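Putative glutathione S-transferase (Corynebacterium glutamicum, PDB 3M1G) probably acts as a glutathione transferase of the omega-like, ECM4-related group, with a thioredoxin-type N-terminal domain and an all-helical C-terminal domain. Local coordinates at residues E227-L230 against S231-Y235; N275-G278 against Y279-L283; E214-K217 against R218-A222; L141-E144 against S145-K148. All blocks are in the same frame, centred on the assembly; numbering follows the deposited sequence.

Contact 1: residues E227-L230 against S231-Y235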
loop_
_atom_site.group_PDB
_atom_site.type_symbol
_atom_site.label_atom_id
_atom_site.label_comp_id
_atom_site.label_asym_id
_atom_site.label_seq_id
_atom_site.Cartn_x
_atom_site.Cartn_y
_atom_site.Cartn_z
ATOM N N GLU A 227 -1.211 8.679 17.021
ATOM C CA GLU A 227 -1.215 7.306 17.519
ATOM C C GLU A 227 -0.936 7.328 19.036
ATOM O O GLU A 227 -1.589 6.629 19.831
ATOM C CB GLU A 227 -0.174 6.482 16.758
ATOM C CG GLU A 227 0.108 5.106 17.331
ATOM C CD GLU A 227 -1.029 4.147 17.097
ATOM O OE1 GLU A 227 -1.887 4.455 16.226
ATOM O OE2 GLU A 227 -1.056 3.093 17.779
ATOM N N ASP A 228 0.009 8.158 19.440
ATOM C CA ASP A 228 0.313 8.306 20.862
ATOM C C ASP A 228 -0.771 9.071 21.633
ATOM O O ASP A 228 -1.097 8.715 22.760
ATOM C CB ASP A 228 1.650 9.013 21.042
ATOM C CG ASP A 228 2.056 9.149 22.524
ATOM O OD1 ASP A 228 2.306 8.135 23.197
ATOM O OD2 ASP A 228 2.087 10.274 23.016
ATOM N N ARG A 229 -1.339 10.125 21.050
ATOM C CA ARG A 229 -2.407 10.846 21.722
ATOM C C ARG A 229 -3.616 9.928 22.015
ATOM O O ARG A 229 -4.257 10.015 23.072
ATOM C CB ARG A 229 -2.858 12.041 20.865
ATOM C CG ARG A 229 -3.806 12.971 21.573
ATOM C CD ARG A 229 -4.194 14.161 20.744
ATOM N NE ARG A 229 -5.260 14.900 21.408
ATOM C CZ ARG A 229 -5.082 15.858 22.313
ATOM N NH1 ARG A 229 -3.868 16.261 22.658
ATOM N NH2 ARG A 229 -6.148 16.428 22.859
ATOM N N LEU A 230 -3.940 9.080 21.057
ATOM C CA LEU A 230 -5.100 8.189 21.134
ATOM C C LEU A 230 -4.793 6.884 21.879
ATOM O O LEU A 230 -5.667 6.037 22.010
ATOM C CB LEU A 230 -5.628 7.899 19.719
ATOM C CG LEU A 230 -6.299 9.076 19.003
ATOM C CD1 LEU A 230 -6.487 8.801 17.506
ATOM C CD2 LEU A 230 -7.635 9.391 19.675
ATOM N N SER A 231 -3.585 6.740 22.412
ATOM C CA SER A 231 -3.318 5.610 23.293
ATOM C C SER A 231 -3.941 5.803 24.683
ATOM O O SER A 231 -4.214 4.815 25.363
ATOM C CB SER A 231 -1.802 5.343 23.428
ATOM O OG SER A 231 -1.230 6.380 24.220
ATOM N N THR A 232 -4.161 7.045 25.113
ATOM C CA THR A 232 -4.735 7.288 26.435
ATOM C C THR A 232 -6.110 7.993 26.444
ATOM O O THR A 232 -6.656 8.234 27.493
ATOM C CB THR A 232 -3.778 8.106 27.298
ATOM O OG1 THR A 232 -3.551 9.380 26.679
ATOM C CG2 THR A 232 -2.429 7.350 27.540
ATOM N N ARG A 233 -6.642 8.333 25.279
ATOM C CA ARG A 233 -7.910 9.025 25.137
ATOM C C ARG A 233 -8.717 8.202 24.132
ATOM O O ARG A 233 -8.160 7.768 23.111
ATOM C CB ARG A 233 -7.677 10.398 24.518
ATOM C CG ARG A 233 -6.862 11.385 25.357
ATOM C CD ARG A 233 -6.482 12.592 24.501
ATOM N NE ARG A 233 -5.665 13.564 25.238
ATOM C CZ ARG A 233 -4.380 13.395 25.520
ATOM N NH1 ARG A 233 -3.700 12.302 25.147
ATOM N NH2 ARG A 233 -3.760 14.332 26.175
ATOM N N ARG A 234 -10.011 8.023 24.369
ATOM C CA ARG A 234 -10.802 7.279 23.399
ATOM C C ARG A 234 -10.899 7.994 22.029
ATOM O O ARG A 234 -10.702 7.369 20.979
ATOM C CB ARG A 234 -12.205 6.974 23.937
ATOM C CG ARG A 234 -12.996 6.215 22.913
ATOM C CD ARG A 234 -13.785 5.162 23.448
ATOM N NE ARG A 234 -14.623 4.503 22.453
ATOM C CZ ARG A 234 -15.694 3.797 22.801
ATOM N NH1 ARG A 234 -16.047 3.721 24.088
ATOM N NH2 ARG A 234 -16.458 3.236 21.893
ATOM N N TYR A 235 -11.190 9.296 22.060
ATOM C CA TYR A 235 -11.254 10.133 20.871
ATOM C C TYR A 235 -10.274 11.284 21.072
ATOM O O TYR A 235 -9.665 11.391 22.129
ATOM C CB TYR A 235 -12.683 10.635 20.665
ATOM C CG TYR A 235 -13.709 9.516 20.613
ATOM C CD1 TYR A 235 -13.787 8.663 19.526
ATOM C CD2 TYR A 235 -14.569 9.290 21.669
ATOM C CE1 TYR A 235 -14.715 7.626 19.473
ATOM C CE2 TYR A 235 -15.501 8.260 21.642
ATOM C CZ TYR A 235 -15.582 7.449 20.540
ATOM O OH TYR A 235 -16.493 6.432 20.520
HETATM O O HOH W 1 -1.374 9.891 25.249
#
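The guanidinium groups of Arg-229 and Arg-233 lie one on the other, their centres 4.1 Å apart and their planes 22° from parallel. NE of Arg-233 sits over the centre of one face of the Arg-229 group; in return NH1 of Arg-229 lies toward the rim over one face of the Arg-233 group. At the edge of Arg-233, in its plane, are the carbonyl oxygen of Arg-229 and a water. NH1 of Arg-233 donates to Arg-229 O over 3.1 Å, on a lone pair in the carbonyl plane, which fixes the rotation of the group. Both chains run extended from CG to NE; with CG anti to its carbonyl carbon (chi1 -65°), Arg-233 turns back over the helix end.

After helix 209-229 a type I turn from Arg-229 to Thr-232 takes the chain away. Two bonds from Ser-231 grip Asp-228 O: OG at 2.8 Å, and the backbone N at 3.2 Å from above the carbonyl plane. The water, which Arg-233 NH1 meets only weakly, donates to Asp-228 O and lies 2.7 Å from Thr-232 OG1. On the buried side, Leu-230 CD2 packs 3.5 Å from the backbone C of Tyr-235.

Each arginine of the stack has further partners: Arg-229 NH2 makes a salt bridge to Glu-184 and NE a hydrogen bond to Leu-236 O, while Arg-233 bonds to a glycerol probably left from crystallisation. Stacking two like charges is probably tolerable because Glu-184 offsets one of them, while Arg-229 O and Leu-236 O each receive an N-H from the pair.

Contact 2: residues N275-G278 against Y279-L283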
loop_
_atom_site.group_PDB
_atom_site.type_symbol
_atom_site.label_atom_id
_atom_site.label_comp_id
_atom_site.label_asym_id
_atom_site.label_seq_id
_atom_site.Cartn_x
_atom_site.Cartn_y
_atom_site.Cartn_z
ATOM N N ASN A 275 -3.700 2.023 17.683
ATOM C CA ASN A 275 -4.649 3.004 18.199
ATOM C C ASN A 275 -5.452 3.704 17.110
ATOM O O ASN A 275 -6.685 3.799 17.226
ATOM C CB ASN A 275 -3.971 4.005 19.108
ATOM C CG ASN A 275 -3.486 3.363 20.369
ATOM O OD1 ASN A 275 -4.272 2.823 21.124
ATOM N ND2 ASN A 275 -2.194 3.351 20.566
ATOM N N LEU A 276 -4.789 4.146 16.043
ATOM C CA LEU A 276 -5.512 4.798 14.941
ATOM C C LEU A 276 -6.516 3.854 14.323
ATOM O O LEU A 276 -7.608 4.290 13.927
ATOM C CB LEU A 276 -4.562 5.316 13.855
ATOM C CG LEU A 276 -3.746 6.560 14.274
ATOM C CD1 LEU A 276 -2.606 6.813 13.247
ATOM C CD2 LEU A 276 -4.636 7.753 14.379
ATOM N N TRP A 277 -6.150 2.579 14.186
ATOM C CA TRP A 277 -7.049 1.615 13.533
ATOM C C TRP A 277 -8.284 1.282 14.377
ATOM O O TRP A 277 -9.381 1.163 13.838
ATOM C CB TRP A 277 -6.293 0.342 13.178
ATOM C CG TRP A 277 -7.054 -0.771 12.521
ATOM C CD1 TRP A 277 -6.950 -2.066 12.848
ATOM C CD2 TRP A 277 -7.995 -0.715 11.403
ATOM N NE1 TRP A 277 -7.753 -2.835 12.045
ATOM C CE2 TRP A 277 -8.414 -2.040 11.158
ATOM C CE3 TRP A 277 -8.529 0.314 10.617
ATOM C CZ2 TRP A 277 -9.314 -2.379 10.129
ATOM C CZ3 TRP A 277 -9.469 -0.011 9.613
ATOM C CH2 TRP A 277 -9.840 -1.349 9.382
ATOM N N GLY A 278 -8.089 1.101 15.681
ATOM C CA GLY A 278 -9.197 0.973 16.634
ATOM C C GLY A 278 -10.107 2.189 16.591
ATOM O O GLY A 278 -11.324 2.063 16.446
ATOM N N TYR A 279 -9.505 3.373 16.662
ATOM C CA TYR A 279 -10.242 4.656 16.552
ATOM C C TYR A 279 -11.022 4.789 15.250
ATOM O O TYR A 279 -12.196 5.155 15.243
ATOM C CB TYR A 279 -9.227 5.783 16.753
ATOM C CG TYR A 279 -9.635 7.209 16.406
ATOM C CD1 TYR A 279 -10.262 8.006 17.323
ATOM C CD2 TYR A 279 -9.330 7.754 15.154
ATOM C CE1 TYR A 279 -10.582 9.315 17.024
ATOM C CE2 TYR A 279 -9.639 9.066 14.845
ATOM C CZ TYR A 279 -10.268 9.844 15.799
ATOM O OH TYR A 279 -10.585 11.154 15.539
ATOM N N LEU A 280 -10.373 4.493 14.132
ATOM C CA LEU A 280 -11.034 4.551 12.838
ATOM C C LEU A 280 -12.232 3.641 12.738
ATOM O O LEU A 280 -13.292 4.030 12.231
ATOM C CB LEU A 280 -10.040 4.279 11.707
ATOM C CG LEU A 280 -10.579 4.299 10.257
ATOM C CD1 LEU A 280 -11.351 5.582 9.913
ATOM C CD2 LEU A 280 -9.399 4.011 9.221
ATOM N N ARG A 281 -12.104 2.420 13.232
ATOM C CA ARG A 281 -13.226 1.491 13.209
ATOM C C ARG A 281 -14.396 1.959 14.101
ATOM O O ARG A 281 -15.573 1.852 13.711
ATOM C CB ARG A 281 -12.758 0.091 13.623
ATOM C CG ARG A 281 -11.961 -0.616 12.513
ATOM C CD ARG A 281 -11.456 -1.949 12.960
ATOM N NE ARG A 281 -10.399 -1.822 13.947
ATOM C CZ ARG A 281 -9.871 -2.842 14.627
ATOM N NH1 ARG A 281 -8.859 -2.623 15.454
ATOM N NH2 ARG A 281 -10.338 -4.077 14.468
ATOM N N ASP A 282 -14.059 2.443 15.293
ATOM C CA ASP A 282 -15.020 2.963 16.308
ATOM C C ASP A 282 -15.851 4.091 15.661
ATOM O O ASP A 282 -17.067 4.070 15.664
ATOM C CB ASP A 282 -14.161 3.441 17.499
ATOM C CG ASP A 282 -14.962 3.869 18.755
ATOM O OD1 ASP A 282 -16.185 3.742 18.815
ATOM O OD2 ASP A 282 -14.301 4.298 19.726
ATOM N N LEU A 283 -15.190 5.037 15.019
ATOM C CA LEU A 283 -15.886 6.114 14.306
ATOM C C LEU A 283 -16.697 5.598 13.124
ATOM O O LEU A 283 -17.875 5.959 12.967
ATOM C CB LEU A 283 -14.887 7.157 13.819
ATOM C CG LEU A 283 -14.159 8.008 14.872
ATOM C CD1 LEU A 283 -13.233 8.991 14.156
ATOM C CD2 LEU A 283 -15.184 8.754 15.799
#
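Arg-281 folds back along its helix onto the indole of Trp-277, one turn earlier. Its CB lies 3.5 Å from Trp-277 O, and CG stays close to the same oxygen while passing over the indole face near its CH2 atom. CD then meets the six-membered ring in a CH-pi contact, 3.7 Å from its centroid and over the face. A bend at chi3 (-70°) turns the rest of the chain across the five-membered ring. NE donates to Trp-277 O over 3.2 Å. CZ rides 3.6 Å from the five-membered centroid in a cation-pi contact. The guanidinium and indole planes are only 9° apart. At the tip, NH1 comes within 3.3 Å of Trp-277 CD1 and also bonds to a glycerol, while NH2 bonds to Thr-326.

Trp-277 O therefore holds two donors, NE and the backbone N of Arg-281, arriving from opposite faces of the carbonyl plane. The indole's edge meets Leu-280, whose CD2 is 4.0 Å from Trp-277 CZ3.

All of this belongs to helix 274-284, in the C-terminal GST domain, and its i to i+4 backbone bonds run through the contact. Phe-324, from a loop, packs edge-to-face with Trp-277. Tyr-279 and Leu-280 press on helix 243-253, Tyr-279 OH bonding to Asp-245, and Glu-227 of helix 209-229 accepts from the backbone N of Asn-275 and of Leu-276.

Contact 3: residues E214-K217 against R218-A222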
loop_
_atom_site.group_PDB
_atom_site.type_symbol
_atom_site.label_atom_id
_atom_site.label_comp_id
_atom_site.label_asym_id
_atom_site.label_seq_id
_atom_site.Cartn_x
_atom_site.Cartn_y
_atom_site.Cartn_z
ATOM N N GLU A 214 10.055 15.466 2.116
ATOM C CA GLU A 214 9.749 16.355 3.231
ATOM C C GLU A 214 8.293 16.247 3.661
ATOM O O GLU A 214 7.998 16.216 4.841
ATOM C CB GLU A 214 10.103 17.819 2.887
ATOM C CG GLU A 214 9.999 18.758 4.127
ATOM C CD GLU A 214 10.682 18.102 5.366
ATOM O OE1 GLU A 214 11.890 17.652 5.247
ATOM O OE2 GLU A 214 9.975 17.967 6.417
ATOM N N ALA A 215 7.383 16.212 2.708
ATOM C CA ALA A 215 5.997 16.108 3.014
ATOM C C ALA A 215 5.697 14.784 3.729
ATOM O O ALA A 215 4.936 14.746 4.695
ATOM C CB ALA A 215 5.176 16.254 1.743
ATOM N N TYR A 216 6.334 13.705 3.272
ATOM C CA TYR A 216 6.150 12.398 3.884
ATOM C C TYR A 216 6.607 12.388 5.340
ATOM O O TYR A 216 5.923 11.825 6.218
ATOM C CB TYR A 216 6.891 11.341 3.052
ATOM C CG TYR A 216 7.035 9.970 3.618
ATOM C CD1 TYR A 216 8.003 9.698 4.551
ATOM C CD2 TYR A 216 6.237 8.921 3.167
ATOM C CE1 TYR A 216 8.204 8.417 5.043
ATOM C CE2 TYR A 216 6.399 7.627 3.669
ATOM C CZ TYR A 216 7.392 7.397 4.598
ATOM O OH TYR A 216 7.603 6.155 5.085
ATOM N N LYS A 217 7.763 12.985 5.581
ATOM C CA LYS A 217 8.306 13.048 6.907
ATOM C C LYS A 217 7.339 13.787 7.821
ATOM O O LYS A 217 7.036 13.306 8.891
ATOM C CB LYS A 217 9.648 13.770 6.898
ATOM C CG LYS A 217 10.470 13.592 8.157
ATOM C CD LYS A 217 11.667 14.566 8.132
ATOM C CE LYS A 217 12.655 14.322 9.261
ATOM N NZ LYS A 217 13.614 15.511 9.399
ATOM N N ARG A 218 6.845 14.935 7.379
ATOM C CA ARG A 218 5.869 15.698 8.169
ATOM C C ARG A 218 4.608 14.902 8.470
ATOM O O ARG A 218 4.108 14.909 9.596
ATOM C CB ARG A 218 5.520 17.026 7.481
ATOM C CG ARG A 218 6.615 18.100 7.663
ATOM C CD ARG A 218 6.323 19.346 6.823
ATOM N NE ARG A 218 5.078 20.037 7.226
ATOM C CZ ARG A 218 4.596 21.118 6.610
ATOM N NH1 ARG A 218 5.207 21.611 5.542
ATOM N NH2 ARG A 218 3.495 21.691 7.031
ATOM N N LEU A 219 4.088 14.201 7.474
ATOM C CA LEU A 219 2.862 13.432 7.663
ATOM C C LEU A 219 3.053 12.390 8.773
ATOM O O LEU A 219 2.196 12.224 9.652
ATOM C CB LEU A 219 2.450 12.750 6.348
ATOM C CG LEU A 219 1.329 11.732 6.393
ATOM C CD1 LEU A 219 -0.002 12.386 6.770
ATOM C CD2 LEU A 219 1.203 10.989 5.023
ATOM N N TRP A 220 4.179 11.696 8.743
ATOM C CA TRP A 220 4.382 10.598 9.684
ATOM C C TRP A 220 4.750 11.023 11.103
ATOM O O TRP A 220 4.419 10.309 12.056
ATOM C CB TRP A 220 5.348 9.523 9.077
ATOM C CG TRP A 220 4.551 8.729 8.072
ATOM C CD1 TRP A 220 4.566 8.862 6.707
ATOM C CD2 TRP A 220 3.562 7.758 8.362
ATOM N NE1 TRP A 220 3.633 8.041 6.143
ATOM C CE2 TRP A 220 2.995 7.353 7.131
ATOM C CE3 TRP A 220 3.094 7.174 9.545
ATOM C CZ2 TRP A 220 2.025 6.380 7.050
ATOM C CZ3 TRP A 220 2.100 6.214 9.463
ATOM C CH2 TRP A 220 1.576 5.833 8.228
ATOM N N VAL A 221 5.426 12.161 11.251
ATOM C CA VAL A 221 5.621 12.772 12.576
ATOM C C VAL A 221 4.223 13.033 13.185
ATOM O O VAL A 221 3.984 12.710 14.357
ATOM C CB VAL A 221 6.416 14.112 12.500
ATOM C CG1 VAL A 221 6.235 14.928 13.767
ATOM C CG2 VAL A 221 7.960 13.873 12.235
ATOM N N ALA A 222 3.297 13.556 12.388
ATOM C CA ALA A 222 1.966 13.851 12.911
ATOM C C ALA A 222 1.139 12.584 13.164
ATOM O O ALA A 222 0.453 12.491 14.184
ATOM C CB ALA A 222 1.201 14.821 11.988
#
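An aromatic pair one turn apart, Tyr-216 and Trp-220, forms an edge-to-face contact on helix 209-229, a long helix of the all-helical C-terminal domain of the GST fold. The pyrrole edge of the indole points into the phenol face: CD1 of Trp-220 stands 3.7 Å above the plane, over the ring centre, and the planes meet at 51°. The centroids of the phenol and the five-membered ring are 4.7 Å apart. The two side chains converge because Tyr-216 has CG anti to its backbone N (chi1 170°), whereas Trp-220 has CG anti to its carbonyl carbon (chi1 -76°).

NE1 of Trp-220, near CE2 of the phenol, donates to the carbonyl of Cys-265 in a loop, and Val-317 of the second subunit packs on Tyr-216. Ordinary i to i+4 backbone bonds carry the helix through the pair. On another side, the carboxylate of Glu-214 reaches only the aliphatic part of Arg-218, whose NE instead forms a salt bridge to Glu-195 of helix 182-197. Ala-215 and Leu-219 lie against helix 199-204. The closest approach of Glu-214 to Arg-218 by side chains is OE2 to CG, 3.6 Å.

Contact 4: residues L141-E144 against S145-K148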
loop_
_atom_site.group_PDB
_atom_site.type_symbol
_atom_site.label_atom_id
_atom_site.label_comp_id
_atom_site.label_asym_id
_atom_site.label_seq_id
_atom_site.Cartn_x
_atom_site.Cartn_y
_atom_site.Cartn_z
ATOM N N LEU A 141 -22.595 26.034 0.893
ATOM C CA LEU A 141 -24.019 26.277 1.174
ATOM C C LEU A 141 -24.533 27.271 0.147
ATOM O O LEU A 141 -23.909 28.317 -0.099
ATOM C CB LEU A 141 -24.231 26.764 2.617
ATOM C CG LEU A 141 -23.985 25.731 3.725
ATOM C CD1 LEU A 141 -23.844 26.481 5.070
ATOM C CD2 LEU A 141 -25.182 24.762 3.734
ATOM N N VAL A 142 -25.625 26.880 -0.509
ATOM C CA VAL A 142 -26.201 27.604 -1.626
ATOM C C VAL A 142 -27.652 28.002 -1.307
ATOM O O VAL A 142 -28.412 27.188 -0.784
ATOM C CB VAL A 142 -26.186 26.702 -2.888
ATOM C CG1 VAL A 142 -26.847 27.370 -4.038
ATOM C CG2 VAL A 142 -24.696 26.343 -3.260
ATOM N N GLU A 143 -28.024 29.242 -1.617
ATOM C CA GLU A 143 -29.409 29.668 -1.475
ATOM C C GLU A 143 -30.193 29.060 -2.620
ATOM O O GLU A 143 -29.921 29.403 -3.774
ATOM C CB GLU A 143 -29.531 31.198 -1.467
ATOM C CG GLU A 143 -30.982 31.677 -1.412
ATOM C CD GLU A 143 -31.134 33.171 -1.296
ATOM O OE1 GLU A 143 -30.630 33.920 -2.167
ATOM O OE2 GLU A 143 -31.825 33.607 -0.350
ATOM N N GLU A 144 -31.108 28.137 -2.328
ATOM C CA GLU A 144 -31.845 27.413 -3.380
ATOM C C GLU A 144 -32.564 28.307 -4.394
ATOM O O GLU A 144 -32.513 28.053 -5.573
ATOM C CB GLU A 144 -32.892 26.475 -2.786
ATOM C CG GLU A 144 -32.375 25.114 -2.303
ATOM C CD GLU A 144 -33.456 24.366 -1.504
ATOM O OE1 GLU A 144 -34.631 24.759 -1.622
ATOM O OE2 GLU A 144 -33.163 23.414 -0.761
ATOM N N SER A 145 -33.245 29.344 -3.943
ATOM C CA SER A 145 -34.058 30.141 -4.873
ATOM C C SER A 145 -33.224 30.921 -5.888
ATOM O O SER A 145 -33.632 31.084 -7.018
ATOM C CB SER A 145 -34.953 31.118 -4.114
ATOM O OG SER A 145 -34.185 32.081 -3.412
ATOM N N SER A 146 -32.082 31.441 -5.462
ATOM C CA SER A 146 -31.275 32.340 -6.287
ATOM C C SER A 146 -30.043 31.642 -6.854
ATOM O O SER A 146 -29.340 32.215 -7.657
ATOM C CB SER A 146 -30.779 33.501 -5.422
ATOM O OG SER A 146 -29.883 32.992 -4.409
ATOM N N LYS A 147 -29.743 30.436 -6.380
ATOM C CA LYS A 147 -28.461 29.793 -6.616
ATOM C C LYS A 147 -27.220 30.577 -6.203
ATOM O O LYS A 147 -26.136 30.229 -6.632
ATOM C CB LYS A 147 -28.309 29.392 -8.097
ATOM C CG LYS A 147 -28.949 28.071 -8.432
ATOM C CD LYS A 147 -30.449 28.180 -8.505
ATOM C CE LYS A 147 -31.059 26.924 -9.136
ATOM N NZ LYS A 147 -30.678 26.731 -10.583
ATOM N N LYS A 148 -27.325 31.606 -5.377
ATOM C CA LYS A 148 -26.112 32.268 -4.919
ATOM C C LYS A 148 -25.357 31.368 -3.932
ATOM O O LYS A 148 -25.953 30.748 -3.042
ATOM C CB LYS A 148 -26.394 33.563 -4.178
ATOM C CG LYS A 148 -26.899 34.751 -4.972
ATOM C CD LYS A 148 -26.699 36.062 -4.115
ATOM C CE LYS A 148 -25.155 36.438 -3.971
ATOM N NZ LYS A 148 -24.407 35.834 -2.797
HETATM O O HOH W 2 -34.832 32.590 -0.655
#
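Glu-143 reaches along the turn to Ser-146 with its chain extended, and OE1 of its carboxylate receives the hydroxyl OG of Ser-146 over 2.5 Å. The hydroxyl comes to the anti side of OE1, 17° out of the carboxylate plane. OG stands between the backbone N and carbonyl carbon of Ser-146 (chi1 65°), and from there it accepts from Lys-148 N at 3.1 Å. The same hydroxyl thus joins the glutamate to the backbone of Lys-148. The other carboxylate oxygen, OE2, makes a salt bridge to Arg-61 and accepts from a water 2.9 Å from Ser-145 OG.

This is a beta hairpin in the thioredoxin-like N-terminal domain, joining antiparallel strands 140-143 and 149-151; Ser-146 and Lys-148 make an ST turn within its loop. The loop is closed by Glu-143 N bonding to Lys-148 O over 2.9 Å, backed by a weak bond from Lys-147 N to Glu-143 O. Lys-147 has a positive phi at the bend. Its CD lies 3.6 Å from Glu-144 O. On the other side of the strand from Glu-143, Val-142 turns CG1 to Lys-148 O, 3.6 Å away, and also packs on Val-65.

How the contacts relate
From the N terminus, contact 4 comes first, closing the hairpin between strands 140-143 and 149-151 in the N-terminal domain; it lies across the chain's centre from the other three, its centre about 40 Å from that of contact 3. The chain then enters the helical domain, where contact 3 lies within helix 209-229 and contact 1 turns the chain out of that helix's end. Contact 2 follows on helix 274-284. None nests in or crosses another: all four run in series. Contacts 1 and 2 touch directly, Arg-234 NE bridging to Asp-282 OD2 at 2.8 Å, so the end of helix 209-229 and its following loop are tied to helix 274-284.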